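Local coordinates for protein precorrin-8x Methyl Mutase (Thermus thermophilus, PDB 1V9C) that probably catalyses the methyl-shifting isomerisation of precorrin-8X, a step in the biosynthesis of adenosylcobalamin, at residues K61-G66 with A199-A204; A67-D72 with F88-V93; E145-G150 with E175-W180. One frame throughout, in Å; residues are numbered along the deposited sequence.

Contact 1: residues K61-G66 with A199-A204; sequences KAIQAG and ALIRLA. With SO4 (sulfate ion), chain F.
I63 carries this meeting of two helices. It points from helix 55-65 at helix 190-205. CG2 lies anti to the backbone N and CG1 anti to the carbonyl carbon (chi1 -70°), so the two branches part and each finds its own target. The CG1 branch runs on extended and puts CD1 against the turn of the partner at L200 and I201. CD1 of I63 sits 3.2 Å from CB of L200, tighter than usual for two carbons. The two side chains cross there at about a right angle. CD1 of I63 also lies 3.5 Å from the backbone N of I201, so the methyl presses on main chain as well as side chain. CG2 of I63 reaches the next turn and meets CB of A204 at 3.8 Å. The methyl of A204 points back at helix 55-65. The side chain of I201 touches more loosely, its CG1 lying 4.3 Å from CG2 of I63.

Q64 closes the exposed edge. Its chain is extended beyond CG and brings OE1 of Q64 to 3.5 Å from O of A204. Both atoms are acceptors, so this is proximity and not a bond. F88 of helix 82-88 also packs on I63, Q64 and A204.

R202 leaves the partner helix on the side away from helix 55-65. NH1 of R202 donates to O3 of a sulfate at 2.8 Å, near the guanidinium plane. R35 binds the same ion, which probably comes from the crystallisation liquor. NE of R202 has a salt bridge to D206.

G66 ends helix 55-65 in a Schellman motif. The axes of the short segments cross at -75° and approach to 9.3 Å, a steep, apolar helix-helix crossing in a doubly wound alpha/beta fold.

Contact 2: residues A67-D72 with F88-V93; sequences ARILVD and FGNEVV
Strand 69-71 and the start of strand 92-94 run parallel, with I69 paired to V92 and L70 to V93. Three backbone bonds join them: I69 N to E91 O and V93 N to I69 O, both at 2.7 Å, and V71 N to V93 O at 2.9 Å. The first two donors sit nearly along the axis of the accepting C=O. I69 grips with both N and O.

N90 extends the pairing beyond the strand. ND2 of N90 donates to A67 O at 2.9 Å, on a lone pair and almost within the amide plane. It also bonds I63 O, so the amide holds one carbonyl in the last turn of helix 55-65 and one just after it. CD1 of I69 lies 3.6 Å from CB of N90.

Strand 92-94 is outermost within this chain on this side of the sheet. The two strands are linked through helices 74-79 and 82-88, as in a beta-alpha-beta crossover.

L70 and V93 point the same way, CD2 of L70 lying 3.8 Å from CB of V93.

Just before the paired residues, R68 and E91 lie alongside each other, R68 extended from CG to NE and E91 beyond CG. NE of R68 meets OE2 of E91 at 3.2 Å in a salt bridge with a weak hydrogen bond (131°). The guanidinium and carboxylate planes are 50° apart.

Contact 3: residues E145-G150 with E175-W180; sequences EAIRQG and EAPVPW
I147 makes the buried apolar side of this contact, and R148 the side facing solvent. I147 points at the loop 175-180. CG1 is anti to the carbonyl carbon (chi1 -76°) and continues extended, while CG2 stands anti to the backbone N. The two branches therefore reach two neighbouring residues. CG2 of I147 rests 3.8 Å from CG of P177, and the side chains slide past each other in opposite directions. CD1 of I147 goes deeper and meets CG1 of V178, also at 3.8 Å. These two side chains cross at about a right angle. CG1 of V178 holds the crowded position between the backbone N and the carbonyl carbon (chi1 72°). V178 is buried and points toward the helix end. R152 and P153, just beyond the turn, also lie against I147, and R152 touches P177 as well.

The outer side is open to solvent. R148 is exposed, and its chain bends at chi2 (-61°) before it stretches across to the loop. One face of its guanidinium lies against CD of P177 and CA of A176. NH1 of R148 is 3.3 Å from CD of P177. NH2 of R148 comes within 3.0 Å of the carbonyl O of E175, approached obliquely. The carboxylate of E175 turns away, with OE1 of E175 6.8 Å from NH2 of R148. Any attraction between the two charges probably acts at a distance.

A type I turn from I147 to G150 lies at the helix end. G150, with positive phi, is the C-prime residue of a Schellman motif. Here the start of the link from helix 137-147 to strand 155-158 meets the link from helix 166-174 to strand 180-183, two neighbouring helix-to-strand links of a doubly wound alpha/beta fold.

Overall arrangement
Contact 1 closes the longest loop along the chain, and contacts 2 and 3 lie in series within it. Contacts 1 and 2 are neighbours, their centres 11 Å apart. Helix 55-65 leads directly into strand 69-71, and the two contacts touch, partly at that junction and partly through F88 and N90. Contact 3 stands apart, its centre 21 Å from that of contact 1 and 19 Å from that of contact 2. All three lie around one mixed sheet. Contacts 1 and 2 form one continuous part of the fold at its edge. Contact 3 joins a helix end and a loop that lead to strands 155-158 and 180-183, nearer the other side.

Contact 1: residues K61-G66 with A199-A204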
loop_
_atom_site.group_PDB
_atom_site.type_symbol
_atom_site.label_atom_id
_atom_site.label_comp_id
_atom_site.label_asym_id
_atom_site.label_seq_id
_atom_site.Cartn_x
_atom_site.Cartn_y
_atom_site.Cartn_z
ATOM N N LYS B 61 -8.611 -14.755 17.724
ATOM C CA LYS B 61 -8.024 -15.816 18.525
ATOM C C LYS B 61 -6.519 -15.912 18.267
ATOM O O LYS B 61 -5.722 -15.960 19.206
ATOM C CB LYS B 61 -8.723 -17.139 18.189
ATOM C CG LYS B 61 -7.876 -18.393 18.353
ATOM C CD LYS B 61 -7.658 -18.794 19.810
ATOM C CE LYS B 61 -6.884 -20.111 19.883
ATOM N NZ LYS B 61 -6.767 -20.643 21.268
ATOM N N ALA B 62 -6.129 -15.926 16.995
ATOM C CA ALA B 62 -4.713 -16.015 16.657
ATOM C C ALA B 62 -3.992 -14.761 17.130
ATOM O O ALA B 62 -2.900 -14.827 17.700
ATOM C CB ALA B 62 -4.546 -16.189 15.165
ATOM N N ILE B 63 -4.604 -13.610 16.892
ATOM C CA ILE B 63 -4.003 -12.356 17.318
ATOM C C ILE B 63 -3.687 -12.425 18.812
ATOM O O ILE B 63 -2.569 -12.143 19.236
ATOM C CB ILE B 63 -4.953 -11.176 17.058
ATOM C CG1 ILE B 63 -5.077 -10.931 15.558
ATOM C CG2 ILE B 63 -4.445 -9.944 17.743
ATOM C CD1 ILE B 63 -6.215 -10.019 15.209
ATOM N N GLN B 64 -4.685 -12.809 19.592
ATOM C CA GLN B 64 -4.563 -12.925 21.043
ATOM C C GLN B 64 -3.595 -14.006 21.511
ATOM O O GLN B 64 -3.023 -13.903 22.599
ATOM C CB GLN B 64 -5.940 -13.179 21.648
ATOM C CG GLN B 64 -6.822 -11.960 21.616
ATOM C CD GLN B 64 -8.256 -12.275 21.947
ATOM O OE1 GLN B 64 -9.087 -11.373 22.090
ATOM N NE2 GLN B 64 -8.565 -13.562 22.065
ATOM N N ALA B 65 -3.421 -15.039 20.689
ATOM C CA ALA B 65 -2.523 -16.137 21.011
ATOM C C ALA B 65 -1.088 -15.688 20.834
ATOM O O ALA B 65 -0.154 -16.335 21.313
ATOM C CB ALA B 65 -2.801 -17.320 20.102
ATOM N N GLY B 66 -0.908 -14.577 20.135
ATOM C CA GLY B 66 0.435 -14.090 19.909
ATOM C C GLY B 66 0.948 -14.669 18.610
ATOM O O GLY B 66 2.157 -14.696 18.358
ATOM N N ALA B 199 -7.654 -3.893 11.512
ATOM C CA ALA B 199 -9.025 -4.052 11.974
ATOM C C ALA B 199 -9.121 -5.253 12.899
ATOM O O ALA B 199 -9.828 -5.209 13.898
ATOM C CB ALA B 199 -9.969 -4.226 10.796
ATOM N N LEU B 200 -8.407 -6.324 12.570
ATOM C CA LEU B 200 -8.445 -7.522 13.400
ATOM C C LEU B 200 -7.851 -7.259 14.762
ATOM O O LEU B 200 -8.408 -7.681 15.771
ATOM C CB LEU B 200 -7.722 -8.684 12.716
ATOM C CG LEU B 200 -8.511 -9.204 11.507
ATOM C CD1 LEU B 200 -7.764 -10.332 10.809
ATOM C CD2 LEU B 200 -9.877 -9.652 11.981
ATOM N N ILE B 201 -6.725 -6.551 14.793
ATOM C CA ILE B 201 -6.081 -6.228 16.048
ATOM C C ILE B 201 -6.981 -5.375 16.938
ATOM O O ILE B 201 -7.124 -5.660 18.127
ATOM C CB ILE B 201 -4.762 -5.484 15.824
ATOM C CG1 ILE B 201 -3.717 -6.449 15.259
ATOM C CG2 ILE B 201 -4.288 -4.866 17.132
ATOM C CD1 ILE B 201 -2.363 -5.806 14.961
ATOM N N ARG B 202 -7.582 -4.333 16.365
ATOM C CA ARG B 202 -8.460 -3.449 17.133
ATOM C C ARG B 202 -9.669 -4.197 17.704
ATOM O O ARG B 202 -10.086 -3.931 18.821
ATOM C CB ARG B 202 -8.946 -2.291 16.263
ATOM C CG ARG B 202 -9.932 -1.358 16.954
ATOM C CD ARG B 202 -9.254 -0.580 18.068
ATOM N NE ARG B 202 -10.172 0.331 18.749
ATOM C CZ ARG B 202 -10.807 1.348 18.167
ATOM N NH1 ARG B 202 -10.634 1.605 16.877
ATOM N NH2 ARG B 202 -11.618 2.114 18.882
ATOM N N LEU B 203 -10.236 -5.118 16.927
ATOM C CA LEU B 203 -11.387 -5.894 17.384
ATOM C C LEU B 203 -10.946 -6.787 18.530
ATOM O O LEU B 203 -11.668 -6.967 19.501
ATOM C CB LEU B 203 -11.938 -6.777 16.256
ATOM C CG LEU B 203 -13.029 -6.248 15.328
ATOM C CD1 LEU B 203 -13.203 -7.201 14.150
ATOM C CD2 LEU B 203 -14.328 -6.104 16.099
ATOM N N ALA B 204 -9.752 -7.347 18.402
ATOM C CA ALA B 204 -9.213 -8.229 19.414
ATOM C C ALA B 204 -8.959 -7.451 20.692
ATOM O O ALA B 204 -9.341 -7.882 21.777
ATOM C CB ALA B 204 -7.937 -8.847 18.913
HETATM S S SO4 F . -6.924 1.760 15.719
HETATM O O1 SO4 F . -5.977 1.115 14.798
HETATM O O2 SO4 F . -6.553 1.458 17.114
HETATM O O3 SO4 F . -8.283 1.267 15.442
HETATM O O4 SO4 F . -6.893 3.217 15.509
#

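Contact 2: residues A67-D72 with F88-V93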
loop_
_atom_site.group_PDB
_atom_site.type_symbol
_atom_site.label_atom_id
_atom_site.label_comp_id
_atom_site.label_asym_id
_atom_site.label_seq_id
_atom_site.Cartn_x
_atom_site.Cartn_y
_atom_site.Cartn_z
ATOM N N ALA B 67 0.009 -15.121 17.783
ATOM C CA ALA B 67 0.317 -15.701 16.480
ATOM C C ALA B 67 1.195 -14.779 15.645
ATOM O O ALA B 67 1.129 -13.548 15.778
ATOM C CB ALA B 67 -0.965 -15.998 15.734
ATOM N N ARG B 68 2.028 -15.379 14.798
ATOM C CA ARG B 68 2.915 -14.619 13.927
ATOM C C ARG B 68 2.115 -14.154 12.710
ATOM O O ARG B 68 1.059 -14.697 12.414
ATOM C CB ARG B 68 4.069 -15.485 13.422
ATOM C CG ARG B 68 5.082 -15.923 14.450
ATOM C CD ARG B 68 6.342 -16.374 13.720
ATOM N NE ARG B 68 7.341 -16.966 14.603
ATOM C CZ ARG B 68 7.203 -18.137 15.213
ATOM N NH1 ARG B 68 6.102 -18.860 15.042
ATOM N NH2 ARG B 68 8.172 -18.588 15.992
ATOM N N ILE B 69 2.632 -13.154 12.008
ATOM C CA ILE B 69 1.982 -12.641 10.813
ATOM C C ILE B 69 3.017 -12.786 9.710
ATOM O O ILE B 69 4.084 -12.179 9.760
ATOM C CB ILE B 69 1.558 -11.155 11.026
ATOM C CG1 ILE B 69 0.481 -11.091 12.118
ATOM C CG2 ILE B 69 1.052 -10.534 9.727
ATOM C CD1 ILE B 69 0.285 -9.713 12.713
ATOM N N LEU B 70 2.715 -13.629 8.734
ATOM C CA LEU B 70 3.628 -13.867 7.626
ATOM C C LEU B 70 3.067 -13.112 6.435
ATOM O O LEU B 70 1.904 -13.269 6.088
ATOM C CB LEU B 70 3.703 -15.366 7.315
ATOM C CG LEU B 70 3.772 -16.276 8.543
ATOM C CD1 LEU B 70 3.779 -17.736 8.117
ATOM C CD2 LEU B 70 5.003 -15.949 9.335
ATOM N N VAL B 71 3.897 -12.297 5.804
ATOM C CA VAL B 71 3.422 -11.508 4.693
ATOM C C VAL B 71 4.286 -11.664 3.455
ATOM O O VAL B 71 5.442 -12.095 3.544
ATOM C CB VAL B 71 3.301 -10.014 5.123
ATOM C CG1 VAL B 71 2.342 -9.911 6.282
ATOM C CG2 VAL B 71 4.659 -9.458 5.553
ATOM N N ASP B 72 3.712 -11.306 2.307
ATOM C CA ASP B 72 4.389 -11.427 1.015
ATOM C C ASP B 72 4.965 -10.132 0.444
ATOM O O ASP B 72 5.271 -10.063 -0.754
ATOM C CB ASP B 72 3.419 -12.020 -0.002
ATOM C CG ASP B 72 2.416 -11.003 -0.508
ATOM O OD1 ASP B 72 2.219 -9.974 0.174
ATOM O OD2 ASP B 72 1.823 -11.236 -1.582
ATOM N N PHE B 88 -0.627 -7.439 21.357
ATOM C CA PHE B 88 -0.536 -8.863 21.638
ATOM C C PHE B 88 0.793 -9.400 21.117
ATOM O O PHE B 88 0.956 -10.607 20.953
ATOM C CB PHE B 88 -1.689 -9.634 20.987
ATOM C CG PHE B 88 -3.056 -9.099 21.329
ATOM C CD1 PHE B 88 -3.608 -8.043 20.602
ATOM C CD2 PHE B 88 -3.794 -9.652 22.375
ATOM C CE1 PHE B 88 -4.880 -7.544 20.908
ATOM C CE2 PHE B 88 -5.069 -9.162 22.694
ATOM C CZ PHE B 88 -5.612 -8.103 21.955
ATOM N N GLY B 89 1.741 -8.495 20.870
ATOM C CA GLY B 89 3.045 -8.884 20.367
ATOM C C GLY B 89 2.984 -9.920 19.257
ATOM O O GLY B 89 3.361 -11.074 19.457
ATOM N N ASN B 90 2.502 -9.523 18.084
ATOM C CA ASN B 90 2.416 -10.448 16.958
ATOM C C ASN B 90 3.599 -10.221 16.021
ATOM O O ASN B 90 3.641 -9.236 15.277
ATOM C CB ASN B 90 1.100 -10.254 16.199
ATOM C CG ASN B 90 -0.113 -10.444 17.075
ATOM O OD1 ASN B 90 -0.575 -9.510 17.729
ATOM N ND2 ASN B 90 -0.632 -11.664 17.108
ATOM N N GLU B 91 4.564 -11.134 16.065
ATOM C CA GLU B 91 5.749 -11.020 15.230
ATOM C C GLU B 91 5.391 -11.014 13.759
ATOM O O GLU B 91 4.534 -11.769 13.326
ATOM C CB GLU B 91 6.712 -12.177 15.492
ATOM C CG GLU B 91 7.926 -12.163 14.582
ATOM C CD GLU B 91 8.895 -13.314 14.859
ATOM O OE1 GLU B 91 9.987 -13.336 14.254
ATOM O OE2 GLU B 91 8.567 -14.194 15.678
ATOM N N VAL B 92 6.057 -10.154 12.998
ATOM C CA VAL B 92 5.823 -10.071 11.574
ATOM C C VAL B 92 7.005 -10.659 10.831
ATOM O O VAL B 92 8.145 -10.340 11.117
ATOM C CB VAL B 92 5.653 -8.605 11.085
ATOM C CG1 VAL B 92 5.266 -8.606 9.615
ATOM C CG2 VAL B 92 4.603 -7.875 11.926
ATOM N N VAL B 93 6.729 -11.518 9.865
ATOM C CA VAL B 93 7.798 -12.102 9.076
ATOM C C VAL B 93 7.526 -11.918 7.585
ATOM O O VAL B 93 6.521 -12.398 7.059
ATOM C CB VAL B 93 7.969 -13.599 9.388
ATOM C CG1 VAL B 93 8.993 -14.209 8.440
ATOM C CG2 VAL B 93 8.430 -13.762 10.827
#

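Contact 3: residues E145-G150 with E175-W180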
loop_
_atom_site.group_PDB
_atom_site.type_symbol
_atom_site.label_atom_id
_atom_site.label_comp_id
_atom_site.label_asym_id
_atom_site.label_seq_id
_atom_site.Cartn_x
_atom_site.Cartn_y
_atom_site.Cartn_z
ATOM N N GLU B 145 -1.302 -25.180 -1.992
ATOM C CA GLU B 145 -0.896 -26.545 -2.269
ATOM C C GLU B 145 -0.266 -27.076 -0.989
ATOM O O GLU B 145 -0.480 -28.225 -0.612
ATOM C CB GLU B 145 0.107 -26.565 -3.425
ATOM C CG GLU B 145 -0.437 -25.884 -4.679
ATOM C CD GLU B 145 0.483 -25.990 -5.885
ATOM O OE1 GLU B 145 0.145 -25.404 -6.941
ATOM O OE2 GLU B 145 1.537 -26.658 -5.781
ATOM N N ALA B 146 0.488 -26.215 -0.313
ATOM C CA ALA B 146 1.144 -26.577 0.935
ATOM C C ALA B 146 0.119 -26.867 2.023
ATOM O O ALA B 146 0.409 -27.582 2.984
ATOM C CB ALA B 146 2.071 -25.460 1.382
ATOM N N ILE B 147 -1.076 -26.306 1.870
ATOM C CA ILE B 147 -2.150 -26.509 2.835
ATOM C C ILE B 147 -2.745 -27.904 2.647
ATOM O O ILE B 147 -3.211 -28.522 3.604
ATOM C CB ILE B 147 -3.269 -25.424 2.675
ATOM C CG1 ILE B 147 -2.790 -24.093 3.270
ATOM C CG2 ILE B 147 -4.562 -25.871 3.348
ATOM C CD1 ILE B 147 -3.811 -22.969 3.183
ATOM N N ARG B 148 -2.719 -28.391 1.407
ATOM C CA ARG B 148 -3.253 -29.713 1.091
ATOM C C ARG B 148 -2.300 -30.806 1.562
ATOM O O ARG B 148 -2.635 -31.987 1.528
ATOM C CB ARG B 148 -3.497 -29.857 -0.414
ATOM C CG ARG B 148 -4.595 -28.961 -0.985
ATOM C CD ARG B 148 -5.962 -29.243 -0.373
ATOM N NE ARG B 148 -7.019 -28.615 -1.159
ATOM C CZ ARG B 148 -8.310 -28.602 -0.827
ATOM N NH1 ARG B 148 -8.722 -29.182 0.298
ATOM N NH2 ARG B 148 -9.198 -28.018 -1.631
ATOM N N GLN B 149 -1.118 -30.402 2.009
ATOM C CA GLN B 149 -0.116 -31.338 2.504
ATOM C C GLN B 149 -0.008 -31.337 4.028
ATOM O O GLN B 149 0.881 -31.978 4.589
ATOM C CB GLN B 149 1.255 -31.016 1.905
ATOM C CG GLN B 149 1.332 -31.192 0.400
ATOM C CD GLN B 149 0.830 -32.550 -0.044
ATOM O OE1 GLN B 149 1.251 -33.581 0.477
ATOM N NE2 GLN B 149 -0.074 -32.558 -1.013
ATOM N N GLY B 150 -0.895 -30.611 4.702
ATOM C CA GLY B 150 -0.848 -30.587 6.153
ATOM C C GLY B 150 -0.539 -29.263 6.830
ATOM O O GLY B 150 -0.427 -29.207 8.055
ATOM N N GLU B 175 -11.678 -22.356 -1.744
ATOM C CA GLU B 175 -12.187 -23.728 -1.800
ATOM C C GLU B 175 -11.258 -24.611 -0.970
ATOM O O GLU B 175 -11.244 -25.836 -1.106
ATOM C CB GLU B 175 -12.227 -24.209 -3.256
ATOM C CG GLU B 175 -13.089 -23.321 -4.156
ATOM C CD GLU B 175 -13.053 -23.722 -5.624
ATOM O OE1 GLU B 175 -11.946 -23.790 -6.199
ATOM O OE2 GLU B 175 -14.137 -23.960 -6.203
ATOM N N ALA B 176 -10.493 -23.964 -0.096
ATOM C CA ALA B 176 -9.533 -24.642 0.762
ATOM C C ALA B 176 -10.043 -24.807 2.196
ATOM O O ALA B 176 -10.990 -24.125 2.610
ATOM C CB ALA B 176 -8.220 -23.878 0.756
ATOM N N PRO B 177 -9.418 -25.726 2.967
ATOM C CA PRO B 177 -9.721 -26.075 4.362
ATOM C C PRO B 177 -9.055 -25.198 5.428
ATOM O O PRO B 177 -8.453 -25.712 6.374
ATOM C CB PRO B 177 -9.227 -27.510 4.453
ATOM C CG PRO B 177 -7.974 -27.427 3.687
ATOM C CD PRO B 177 -8.416 -26.667 2.433
ATOM N N VAL B 178 -9.167 -23.883 5.281
ATOM C CA VAL B 178 -8.577 -22.953 6.242
ATOM C C VAL B 178 -9.426 -21.688 6.213
ATOM O O VAL B 178 -9.974 -21.324 5.171
ATOM C CB VAL B 178 -7.109 -22.614 5.860
ATOM C CG1 VAL B 178 -7.076 -21.728 4.631
ATOM C CG2 VAL B 178 -6.413 -21.937 7.011
ATOM N N PRO B 179 -9.574 -21.010 7.354
ATOM C CA PRO B 179 -10.399 -19.805 7.267
ATOM C C PRO B 179 -9.710 -18.740 6.417
ATOM O O PRO B 179 -8.487 -18.698 6.325
ATOM C CB PRO B 179 -10.576 -19.405 8.729
ATOM C CG PRO B 179 -9.332 -19.894 9.364
ATOM C CD PRO B 179 -9.070 -21.221 8.718
ATOM N N TRP B 180 -10.492 -17.893 5.768
ATOM C CA TRP B 180 -9.882 -16.872 4.942
ATOM C C TRP B 180 -10.767 -15.659 4.724
ATOM O O TRP B 180 -11.955 -15.667 5.056
ATOM C CB TRP B 180 -9.523 -17.470 3.585
ATOM C CG TRP B 180 -10.661 -18.268 3.005
ATOM C CD1 TRP B 180 -10.804 -19.627 3.027
ATOM C CD2 TRP B 180 -11.835 -17.752 2.361
ATOM N NE1 TRP B 180 -11.991 -19.990 2.435
ATOM C CE2 TRP B 180 -12.644 -18.863 2.016
ATOM C CE3 TRP B 180 -12.281 -16.464 2.038
ATOM C CZ2 TRP B 180 -13.877 -18.722 1.368
ATOM C CZ3 TRP B 180 -13.507 -16.323 1.396
ATOM C CH2 TRP B 180 -14.289 -17.447 1.064
#